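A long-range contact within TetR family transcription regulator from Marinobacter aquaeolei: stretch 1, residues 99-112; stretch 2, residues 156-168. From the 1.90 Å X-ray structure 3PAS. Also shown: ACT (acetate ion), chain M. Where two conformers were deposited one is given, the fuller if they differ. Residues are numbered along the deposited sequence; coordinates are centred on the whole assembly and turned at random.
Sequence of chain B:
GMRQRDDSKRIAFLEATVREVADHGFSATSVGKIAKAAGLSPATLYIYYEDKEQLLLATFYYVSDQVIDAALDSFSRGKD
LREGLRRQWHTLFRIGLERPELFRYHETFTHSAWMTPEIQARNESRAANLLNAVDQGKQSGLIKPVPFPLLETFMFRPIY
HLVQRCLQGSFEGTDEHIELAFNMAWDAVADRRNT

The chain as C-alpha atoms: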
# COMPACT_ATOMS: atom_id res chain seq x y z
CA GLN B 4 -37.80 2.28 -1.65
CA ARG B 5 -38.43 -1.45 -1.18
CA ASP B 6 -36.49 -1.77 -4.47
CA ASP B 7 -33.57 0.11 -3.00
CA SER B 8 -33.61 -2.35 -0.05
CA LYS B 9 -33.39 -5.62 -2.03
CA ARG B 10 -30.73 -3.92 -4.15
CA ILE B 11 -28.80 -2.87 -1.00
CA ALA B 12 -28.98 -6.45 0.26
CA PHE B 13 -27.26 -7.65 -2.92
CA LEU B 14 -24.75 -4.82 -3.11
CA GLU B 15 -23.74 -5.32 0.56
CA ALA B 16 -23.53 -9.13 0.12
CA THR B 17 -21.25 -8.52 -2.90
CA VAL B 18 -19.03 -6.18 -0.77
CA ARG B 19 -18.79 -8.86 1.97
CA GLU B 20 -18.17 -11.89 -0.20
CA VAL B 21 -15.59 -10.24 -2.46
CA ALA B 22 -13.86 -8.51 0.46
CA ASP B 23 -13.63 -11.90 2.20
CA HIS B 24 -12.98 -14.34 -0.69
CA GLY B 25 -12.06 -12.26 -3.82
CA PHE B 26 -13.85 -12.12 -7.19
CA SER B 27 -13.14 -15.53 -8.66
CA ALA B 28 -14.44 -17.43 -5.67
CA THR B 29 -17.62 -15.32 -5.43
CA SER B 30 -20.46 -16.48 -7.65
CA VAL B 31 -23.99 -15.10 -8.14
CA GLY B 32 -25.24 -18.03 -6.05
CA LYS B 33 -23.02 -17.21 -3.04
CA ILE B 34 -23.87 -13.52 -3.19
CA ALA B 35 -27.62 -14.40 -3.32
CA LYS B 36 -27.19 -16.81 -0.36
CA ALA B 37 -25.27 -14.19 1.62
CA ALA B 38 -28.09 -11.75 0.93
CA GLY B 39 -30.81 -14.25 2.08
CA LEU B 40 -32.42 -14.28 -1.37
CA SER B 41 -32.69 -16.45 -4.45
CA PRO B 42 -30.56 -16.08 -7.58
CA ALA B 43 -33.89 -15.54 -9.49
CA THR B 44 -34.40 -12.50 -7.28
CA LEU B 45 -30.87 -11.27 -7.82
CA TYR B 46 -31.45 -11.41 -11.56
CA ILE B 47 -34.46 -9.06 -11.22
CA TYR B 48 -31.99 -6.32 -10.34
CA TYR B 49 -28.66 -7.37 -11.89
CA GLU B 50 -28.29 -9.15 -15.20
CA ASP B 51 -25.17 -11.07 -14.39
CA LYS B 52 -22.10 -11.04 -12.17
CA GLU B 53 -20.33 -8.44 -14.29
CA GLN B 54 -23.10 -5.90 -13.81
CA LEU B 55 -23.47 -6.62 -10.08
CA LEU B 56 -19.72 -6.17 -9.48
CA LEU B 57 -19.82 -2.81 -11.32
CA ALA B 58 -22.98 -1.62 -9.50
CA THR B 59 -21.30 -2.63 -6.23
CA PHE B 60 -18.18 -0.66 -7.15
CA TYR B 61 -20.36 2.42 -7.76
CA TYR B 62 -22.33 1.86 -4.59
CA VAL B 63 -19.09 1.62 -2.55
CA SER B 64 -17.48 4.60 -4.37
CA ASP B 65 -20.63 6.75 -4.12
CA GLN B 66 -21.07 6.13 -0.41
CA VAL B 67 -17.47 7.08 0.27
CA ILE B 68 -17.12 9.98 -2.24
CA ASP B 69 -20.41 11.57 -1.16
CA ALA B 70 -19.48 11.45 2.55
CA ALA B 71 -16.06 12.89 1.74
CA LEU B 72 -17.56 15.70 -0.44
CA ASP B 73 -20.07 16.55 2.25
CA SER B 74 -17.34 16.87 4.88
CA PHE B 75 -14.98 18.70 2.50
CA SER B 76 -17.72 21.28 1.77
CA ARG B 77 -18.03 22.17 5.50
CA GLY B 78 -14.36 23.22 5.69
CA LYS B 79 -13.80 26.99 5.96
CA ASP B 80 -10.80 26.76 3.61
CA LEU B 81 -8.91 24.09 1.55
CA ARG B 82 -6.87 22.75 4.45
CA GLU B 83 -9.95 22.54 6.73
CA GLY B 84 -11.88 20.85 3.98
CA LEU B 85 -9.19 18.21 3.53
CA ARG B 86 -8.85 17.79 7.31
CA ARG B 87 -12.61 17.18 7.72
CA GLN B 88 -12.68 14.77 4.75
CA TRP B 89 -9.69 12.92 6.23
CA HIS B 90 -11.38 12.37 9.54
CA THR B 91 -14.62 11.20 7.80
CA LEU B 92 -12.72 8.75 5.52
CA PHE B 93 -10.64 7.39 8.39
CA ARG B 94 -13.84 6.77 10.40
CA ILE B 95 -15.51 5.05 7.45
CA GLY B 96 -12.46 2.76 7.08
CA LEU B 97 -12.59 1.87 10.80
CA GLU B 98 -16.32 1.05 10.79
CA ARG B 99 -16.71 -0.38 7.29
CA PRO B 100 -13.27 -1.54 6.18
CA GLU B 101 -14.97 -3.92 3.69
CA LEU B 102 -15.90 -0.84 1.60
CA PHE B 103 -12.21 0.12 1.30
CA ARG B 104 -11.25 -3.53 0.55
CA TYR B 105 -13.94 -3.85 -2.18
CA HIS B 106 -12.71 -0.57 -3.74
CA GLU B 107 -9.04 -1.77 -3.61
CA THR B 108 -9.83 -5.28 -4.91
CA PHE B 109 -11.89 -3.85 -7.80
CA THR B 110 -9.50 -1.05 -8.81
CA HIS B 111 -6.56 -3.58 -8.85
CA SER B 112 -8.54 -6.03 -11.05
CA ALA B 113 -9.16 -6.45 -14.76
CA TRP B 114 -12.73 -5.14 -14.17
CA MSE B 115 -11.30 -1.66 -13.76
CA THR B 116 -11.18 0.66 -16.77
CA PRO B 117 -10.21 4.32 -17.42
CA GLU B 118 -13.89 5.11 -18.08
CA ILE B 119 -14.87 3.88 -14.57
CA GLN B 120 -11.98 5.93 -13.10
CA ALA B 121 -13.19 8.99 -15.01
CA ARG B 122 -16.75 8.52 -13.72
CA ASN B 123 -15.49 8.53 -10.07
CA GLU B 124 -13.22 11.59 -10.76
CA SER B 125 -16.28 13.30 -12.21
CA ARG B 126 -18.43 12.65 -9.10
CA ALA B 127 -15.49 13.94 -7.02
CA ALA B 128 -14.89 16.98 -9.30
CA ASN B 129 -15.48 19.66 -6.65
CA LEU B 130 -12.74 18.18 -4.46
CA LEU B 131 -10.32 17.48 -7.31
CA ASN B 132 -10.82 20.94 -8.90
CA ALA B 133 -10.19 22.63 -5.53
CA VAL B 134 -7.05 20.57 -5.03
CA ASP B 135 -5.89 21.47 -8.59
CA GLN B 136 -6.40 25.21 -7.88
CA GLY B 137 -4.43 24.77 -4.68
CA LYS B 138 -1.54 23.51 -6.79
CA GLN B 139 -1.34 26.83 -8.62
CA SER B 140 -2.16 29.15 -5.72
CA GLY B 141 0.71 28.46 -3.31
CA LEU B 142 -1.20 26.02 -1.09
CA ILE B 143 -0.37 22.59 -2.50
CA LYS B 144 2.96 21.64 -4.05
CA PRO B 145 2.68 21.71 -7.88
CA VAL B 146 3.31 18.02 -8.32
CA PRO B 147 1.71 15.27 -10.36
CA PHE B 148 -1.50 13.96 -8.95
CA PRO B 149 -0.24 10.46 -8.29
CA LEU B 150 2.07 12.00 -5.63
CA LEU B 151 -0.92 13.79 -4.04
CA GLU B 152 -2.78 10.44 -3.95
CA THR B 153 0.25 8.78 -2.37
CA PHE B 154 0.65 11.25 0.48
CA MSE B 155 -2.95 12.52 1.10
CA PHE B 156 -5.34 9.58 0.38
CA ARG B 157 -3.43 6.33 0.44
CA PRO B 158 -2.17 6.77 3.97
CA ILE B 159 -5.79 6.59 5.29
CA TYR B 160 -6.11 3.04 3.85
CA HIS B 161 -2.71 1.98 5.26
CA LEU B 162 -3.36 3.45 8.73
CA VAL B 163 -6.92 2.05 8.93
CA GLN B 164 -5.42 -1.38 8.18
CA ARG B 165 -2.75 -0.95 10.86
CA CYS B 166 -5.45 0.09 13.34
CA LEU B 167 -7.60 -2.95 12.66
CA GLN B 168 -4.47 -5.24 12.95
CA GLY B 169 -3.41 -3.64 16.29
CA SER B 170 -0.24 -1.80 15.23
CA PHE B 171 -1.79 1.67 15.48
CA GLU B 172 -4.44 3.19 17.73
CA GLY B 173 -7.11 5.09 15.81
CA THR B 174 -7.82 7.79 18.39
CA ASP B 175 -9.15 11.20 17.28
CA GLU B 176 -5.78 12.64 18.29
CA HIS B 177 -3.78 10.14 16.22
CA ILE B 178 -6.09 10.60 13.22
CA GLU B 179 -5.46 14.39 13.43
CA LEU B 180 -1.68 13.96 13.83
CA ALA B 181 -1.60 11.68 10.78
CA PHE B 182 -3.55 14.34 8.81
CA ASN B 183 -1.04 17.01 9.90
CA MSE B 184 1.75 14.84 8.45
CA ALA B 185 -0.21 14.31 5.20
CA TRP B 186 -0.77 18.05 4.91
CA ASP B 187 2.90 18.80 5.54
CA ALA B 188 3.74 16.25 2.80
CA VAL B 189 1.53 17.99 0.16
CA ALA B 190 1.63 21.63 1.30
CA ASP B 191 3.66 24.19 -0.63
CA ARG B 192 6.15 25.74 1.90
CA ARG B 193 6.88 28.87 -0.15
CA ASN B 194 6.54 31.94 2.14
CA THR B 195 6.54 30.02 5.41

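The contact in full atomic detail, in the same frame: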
# COMPACT_ATOMS: atom_id res chain seq x y z
N ARG B 99 -16.33 0.39 8.45
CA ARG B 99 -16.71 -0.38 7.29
C ARG B 99 -15.49 -0.64 6.41
O ARG B 99 -15.42 -0.23 5.23
CB ARG B 99 -17.82 0.35 6.54
CG ARG B 99 -19.04 0.61 7.41
CD ARG B 99 -20.31 0.30 6.67
NE ARG B 99 -20.18 -1.00 6.04
CZ ARG B 99 -20.94 -1.41 5.05
NH1 ARG B 99 -21.92 -0.64 4.61
NH2 ARG B 99 -20.75 -2.59 4.54
N PRO B 100 -14.49 -1.34 6.97
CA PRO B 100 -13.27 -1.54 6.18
C PRO B 100 -13.54 -2.36 4.89
O PRO B 100 -12.80 -2.28 3.90
CB PRO B 100 -12.38 -2.32 7.14
CG PRO B 100 -13.26 -2.94 8.07
CD PRO B 100 -14.42 -2.05 8.25
N GLU B 101 -14.59 -3.15 4.90
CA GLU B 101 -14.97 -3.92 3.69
C GLU B 101 -15.25 -3.03 2.47
O GLU B 101 -15.03 -3.43 1.31
CB GLU B 101 -16.17 -4.84 4.01
CG GLU B 101 -17.46 -4.10 4.39
CD GLU B 101 -17.62 -3.71 5.87
OE1 GLU B 101 -16.65 -3.73 6.64
OE2 GLU B 101 -18.76 -3.40 6.24
N LEU B 102 -15.69 -1.79 2.70
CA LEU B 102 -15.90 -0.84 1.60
C LEU B 102 -14.55 -0.47 0.97
O LEU B 102 -14.38 -0.47 -0.25
CB LEU B 102 -16.57 0.43 2.11
CG LEU B 102 -18.01 0.41 2.63
CD1 LEU B 102 -18.32 1.87 3.13
CD2 LEU B 102 -19.03 -0.07 1.51
N PHE B 103 -13.57 -0.14 1.80
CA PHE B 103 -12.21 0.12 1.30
C PHE B 103 -11.62 -1.12 0.59
O PHE B 103 -10.96 -0.99 -0.43
CB PHE B 103 -11.26 0.43 2.47
CG PHE B 103 -11.32 1.84 3.01
CD1 PHE B 103 -12.44 2.64 2.85
CD2 PHE B 103 -10.24 2.35 3.76
CE1 PHE B 103 -12.49 3.94 3.39
CE2 PHE B 103 -10.29 3.62 4.28
CZ PHE B 103 -11.43 4.42 4.09
N ARG B 104 -11.82 -2.30 1.16
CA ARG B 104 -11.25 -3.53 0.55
C ARG B 104 -11.90 -3.83 -0.81
O ARG B 104 -11.20 -4.15 -1.78
CB ARG B 104 -11.42 -4.69 1.50
CG ARG B 104 -10.81 -5.97 1.04
CD ARG B 104 -10.35 -6.78 2.24
NE ARG B 104 -9.04 -7.33 1.93
CZ ARG B 104 -7.92 -6.61 1.84
NH1 ARG B 104 -7.92 -5.29 2.02
NH2 ARG B 104 -6.78 -7.23 1.55
N TYR B 105 -13.22 -3.69 -0.88
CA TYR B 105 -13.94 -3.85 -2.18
C TYR B 105 -13.38 -2.85 -3.22
O TYR B 105 -13.02 -3.23 -4.33
CB TYR B 105 -15.46 -3.74 -2.06
CG TYR B 105 -16.12 -4.16 -3.36
CD1 TYR B 105 -16.39 -5.49 -3.60
CD2 TYR B 105 -16.27 -3.26 -4.41
CE1 TYR B 105 -16.96 -5.91 -4.82
CE2 TYR B 105 -16.81 -3.66 -5.63
CZ TYR B 105 -17.15 -5.00 -5.82
OH TYR B 105 -17.68 -5.44 -7.01
N HIS B 106 -13.29 -1.57 -2.85
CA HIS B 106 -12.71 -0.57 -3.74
C HIS B 106 -11.29 -0.96 -4.26
O HIS B 106 -11.00 -0.92 -5.46
CB HIS B 106 -12.68 0.81 -3.04
CG HIS B 106 -12.14 1.88 -3.93
ND1 HIS B 106 -10.78 2.13 -4.04
CD2 HIS B 106 -12.75 2.70 -4.81
CE1 HIS B 106 -10.59 3.07 -4.95
NE2 HIS B 106 -11.77 3.45 -5.41
N GLU B 107 -10.42 -1.32 -3.33
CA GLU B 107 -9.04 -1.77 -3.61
C GLU B 107 -9.02 -3.04 -4.49
O GLU B 107 -8.33 -3.10 -5.49
CB GLU B 107 -8.33 -2.03 -2.28
CG GLU B 107 -6.83 -2.49 -2.35
CD GLU B 107 -5.88 -1.37 -2.74
OE1 GLU B 107 -6.36 -0.22 -2.96
OE2 GLU B 107 -4.66 -1.64 -2.84
N THR B 108 -9.79 -4.06 -4.12
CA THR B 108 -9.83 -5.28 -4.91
C THR B 108 -10.28 -4.97 -6.34
O THR B 108 -9.66 -5.44 -7.31
CB THR B 108 -10.78 -6.35 -4.33
OG1 THR B 108 -10.34 -6.70 -3.01
CG2 THR B 108 -10.72 -7.64 -5.19
N PHE B 109 -11.35 -4.18 -6.49
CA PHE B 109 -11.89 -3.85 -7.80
C PHE B 109 -10.94 -3.03 -8.63
O PHE B 109 -10.69 -3.35 -9.82
CB PHE B 109 -13.22 -3.09 -7.69
CG PHE B 109 -13.99 -2.96 -9.00
CD1 PHE B 109 -13.68 -1.98 -9.92
CD2 PHE B 109 -15.06 -3.80 -9.27
CE1 PHE B 109 -14.38 -1.85 -11.11
CE2 PHE B 109 -15.78 -3.68 -10.48
CZ PHE B 109 -15.43 -2.70 -11.40
N THR B 110 -10.41 -1.94 -8.05
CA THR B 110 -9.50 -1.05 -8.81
C THR B 110 -8.23 -1.77 -9.24
O THR B 110 -7.63 -1.37 -10.23
CB THR B 110 -9.10 0.30 -8.07
OG1 THR B 110 -8.40 -0.01 -6.89
CG2 THR B 110 -10.31 1.14 -7.75
N HIS B 111 -7.79 -2.80 -8.53
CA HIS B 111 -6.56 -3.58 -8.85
C HIS B 111 -6.92 -4.84 -9.63
O HIS B 111 -6.18 -5.80 -9.60
CB HIS B 111 -5.83 -4.06 -7.58
CG HIS B 111 -5.02 -3.01 -6.87
ND1 HIS B 111 -3.73 -2.69 -7.23
CD2 HIS B 111 -5.30 -2.27 -5.77
CE1 HIS B 111 -3.26 -1.77 -6.41
NE2 HIS B 111 -4.19 -1.49 -5.51
N SER B 112 -8.09 -4.87 -10.27
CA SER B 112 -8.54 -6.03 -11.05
C SER B 112 -8.73 -5.62 -12.50
O SER B 112 -8.84 -4.42 -12.84
CB SER B 112 -9.88 -6.56 -10.53
OG SER B 112 -10.94 -5.71 -10.99
N PHE B 156 -4.21 10.54 0.31
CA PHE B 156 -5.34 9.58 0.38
C PHE B 156 -4.93 8.17 0.78
O PHE B 156 -5.50 7.55 1.69
CB PHE B 156 -6.08 9.63 -0.93
CG PHE B 156 -6.62 11.00 -1.22
CD1 PHE B 156 -7.80 11.42 -0.63
CD2 PHE B 156 -5.90 11.90 -2.00
CE1 PHE B 156 -8.27 12.70 -0.86
CE2 PHE B 156 -6.38 13.17 -2.24
CZ PHE B 156 -7.57 13.56 -1.66
N ARG B 157 -3.86 7.68 0.16
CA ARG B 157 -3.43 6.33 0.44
C ARG B 157 -3.07 6.11 1.89
O ARG B 157 -3.29 5.03 2.39
CB ARG B 157 -2.22 5.98 -0.43
CG ARG B 157 -1.77 4.55 -0.34
CD ARG B 157 -2.85 3.69 -0.94
NE ARG B 157 -2.44 2.32 -1.08
CZ ARG B 157 -3.25 1.36 -1.51
NH1 ARG B 157 -4.52 1.63 -1.82
NH2 ARG B 157 -2.78 0.13 -1.60
N PRO B 158 -2.52 7.12 2.58
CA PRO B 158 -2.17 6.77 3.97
C PRO B 158 -3.37 6.43 4.88
O PRO B 158 -3.17 5.75 5.90
CB PRO B 158 -1.41 8.01 4.49
CG PRO B 158 -0.85 8.63 3.23
CD PRO B 158 -1.93 8.40 2.17
N ILE B 159 -4.56 6.92 4.55
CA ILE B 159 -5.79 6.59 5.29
C ILE B 159 -6.04 5.05 5.22
O ILE B 159 -6.17 4.41 6.24
CB ILE B 159 -7.03 7.35 4.81
CG1 ILE B 159 -6.78 8.88 4.91
CG2 ILE B 159 -8.29 6.92 5.67
CD1 ILE B 159 -7.85 9.78 4.34
N TYR B 160 -6.02 4.49 4.03
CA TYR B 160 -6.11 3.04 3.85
C TYR B 160 -5.07 2.26 4.67
O TYR B 160 -5.40 1.35 5.44
CB TYR B 160 -5.94 2.71 2.36
CG TYR B 160 -6.14 1.25 2.01
CD1 TYR B 160 -7.38 0.75 1.68
CD2 TYR B 160 -5.04 0.37 1.97
CE1 TYR B 160 -7.55 -0.63 1.34
CE2 TYR B 160 -5.19 -0.97 1.64
CZ TYR B 160 -6.44 -1.47 1.34
OH TYR B 160 -6.56 -2.80 1.02
N HIS B 161 -3.82 2.66 4.56
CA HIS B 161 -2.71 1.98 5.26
C HIS B 161 -2.86 2.07 6.77
O HIS B 161 -2.72 1.07 7.45
CB HIS B 161 -1.39 2.58 4.77
CG HIS B 161 -0.17 1.95 5.35
ND1 HIS B 161 0.28 0.69 5.00
CD2 HIS B 161 0.73 2.43 6.26
CE1 HIS B 161 1.39 0.42 5.67
NE2 HIS B 161 1.69 1.46 6.44
N LEU B 162 -3.21 3.25 7.29
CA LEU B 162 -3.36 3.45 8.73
C LEU B 162 -4.62 2.78 9.28
O LEU B 162 -4.59 2.23 10.40
CB LEU B 162 -3.33 4.93 9.08
CG LEU B 162 -1.92 5.56 8.96
CD1 LEU B 162 -1.98 7.14 9.06
CD2 LEU B 162 -1.02 5.01 10.02
N VAL B 163 -5.71 2.82 8.52
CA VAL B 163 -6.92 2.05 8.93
C VAL B 163 -6.56 0.56 9.11
O VAL B 163 -6.97 -0.10 10.06
CB VAL B 163 -8.05 2.26 7.96
CG1 VAL B 163 -9.16 1.12 8.16
CG2 VAL B 163 -8.66 3.69 8.16
N GLN B 164 -5.81 0.04 8.17
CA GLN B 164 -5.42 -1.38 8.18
C GLN B 164 -4.56 -1.67 9.41
O GLN B 164 -4.85 -2.61 10.16
CB GLN B 164 -4.71 -1.73 6.88
CG GLN B 164 -4.19 -3.18 6.76
CD GLN B 164 -3.90 -3.59 5.31
OE1 GLN B 164 -4.82 -3.73 4.49
NE2 GLN B 164 -2.63 -3.81 5.02
N ARG B 165 -3.55 -0.83 9.65
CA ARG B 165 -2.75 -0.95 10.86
C ARG B 165 -3.61 -0.89 12.13
O ARG B 165 -3.37 -1.65 13.08
CB ARG B 165 -1.61 0.08 10.89
CG ARG B 165 -0.52 -0.19 9.87
CD ARG B 165 0.73 0.67 10.08
NE ARG B 165 1.54 0.11 11.16
CZ ARG B 165 2.83 -0.17 11.11
NH1 ARG B 165 3.59 0.10 10.04
NH2 ARG B 165 3.40 -0.66 12.20
N CYS B 166 -4.59 -0.01 12.17
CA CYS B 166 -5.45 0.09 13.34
C CYS B 166 -6.20 -1.20 13.58
O CYS B 166 -6.22 -1.70 14.70
CB CYS B 166 -6.49 1.20 13.19
SG CYS B 166 -5.77 2.78 13.29
N LEU B 167 -6.80 -1.73 12.52
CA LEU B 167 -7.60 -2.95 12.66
C LEU B 167 -6.74 -4.21 13.01
O LEU B 167 -7.27 -5.15 13.63
CB LEU B 167 -8.47 -3.17 11.43
CG LEU B 167 -9.62 -2.16 11.26
CD1 LEU B 167 -10.12 -2.26 9.88
CD2 LEU B 167 -10.79 -2.32 12.28
N GLN B 168 -5.44 -4.18 12.67
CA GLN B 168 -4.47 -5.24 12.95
C GLN B 168 -3.70 -5.01 14.27
O GLN B 168 -2.77 -5.75 14.56
CB GLN B 168 -3.42 -5.34 11.82
CG GLN B 168 -3.92 -5.86 10.47
CD GLN B 168 -2.84 -5.75 9.40
OE1 GLN B 168 -1.85 -5.02 9.56
NE2 GLN B 168 -3.04 -6.46 8.30
C ACT M . -8.53 -2.31 4.99
O ACT M . -7.96 -2.82 5.99
OXT ACT M . -8.96 -3.12 4.15
CH3 ACT M . -8.66 -0.82 4.82

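Two helices far apart in sequence, 100-110 and 156-167, meet here obliquely and closer to antiparallel than parallel: their N-to-C directions differ by 129°, and their axes approach to 11.3 Å. That spacing is wide for neighbouring helices, and large side chains bridge it. The CA atoms of F103 and Y160 lie 7.2 Å apart and those of P100 and V163 7.8 Å. Contact on the first helix recurs at P100, F103, R104, E107 and, just past its end, H111, the three- and four-residue steps that keep one helical face turned to a partner. The second helix answers with R157, I159, Y160, V163, Q164 and L167. Already under way before F156, it is kinked at P158 and I159: P158 has no amide hydrogen to give, and the N of I159 also lacks a bond to the preceding turn.

The apolar part centres on F103, whose CA-to-CB bond points toward the partner helix. Its ring meets three residues of the second helix. I159 lies at the ring edge, CG2 to F103 CE2 4.1 Å; V163 approaches obliquely, its CG2 4.2 Å from F103 CE2; and Y160 CD1 sits 3.9 Å from F103 CD2, also oblique, so the two aromatics pack without a stack. Because the helices run in roughly opposed directions, P100, early in the first stretch, reaches L167, late in the second. P100 CB and L167 CD1 come within 3.6 Å, a hydrophobic contact between a proline ring and a leucine methyl.

The strongest polar element is a two-pronged salt bridge. R157 NH1 donates to E107 OE1 at 2.8 Å and R157 NH2 to E107 OE2 at 2.9 Å, both nearly straight, so the guanidinium and carboxylate meet end to end with their charges paired. R157 starts from a CA-to-CB bond directed away from the first helix, yet its long chain brings its end back across the gap. H111 closes in on the same carboxylate, with its NE2 2.7 Å from E107 OE2.

Y160 joins the two chemistries and has the largest area covered by the opposite stretch. Its CA-to-CB bond points sideways, but the end of the side chain comes nearer the first helix. E107 OE1 lies over one ring face, while the backbone O of F103 lies near the ring plane, 3.9 Å from Y160 CE1. At the tip, R104 NH1 donates a hydrogen bond to Y160 OH at 3.0 Å; the bond is weak, its N-H...O angle of 133° being well short of straight.

An acetate ion, probably from the crystallisation liquor, occupies the groove. Its CH3 lies over the other face of Y160, 3.7 Å from Y160 CE1, and is also 3.7 Å from F103 CD2. Its OXT accepts a second weak hydrogen bond from R104 NH1 at 3.2 Å. The methyl thus faces the aromatics and the charged end meets the arginine.

The rule to read is economical: an aromatic pair fills a wide gap, and a long-armed ion pair bonds across it.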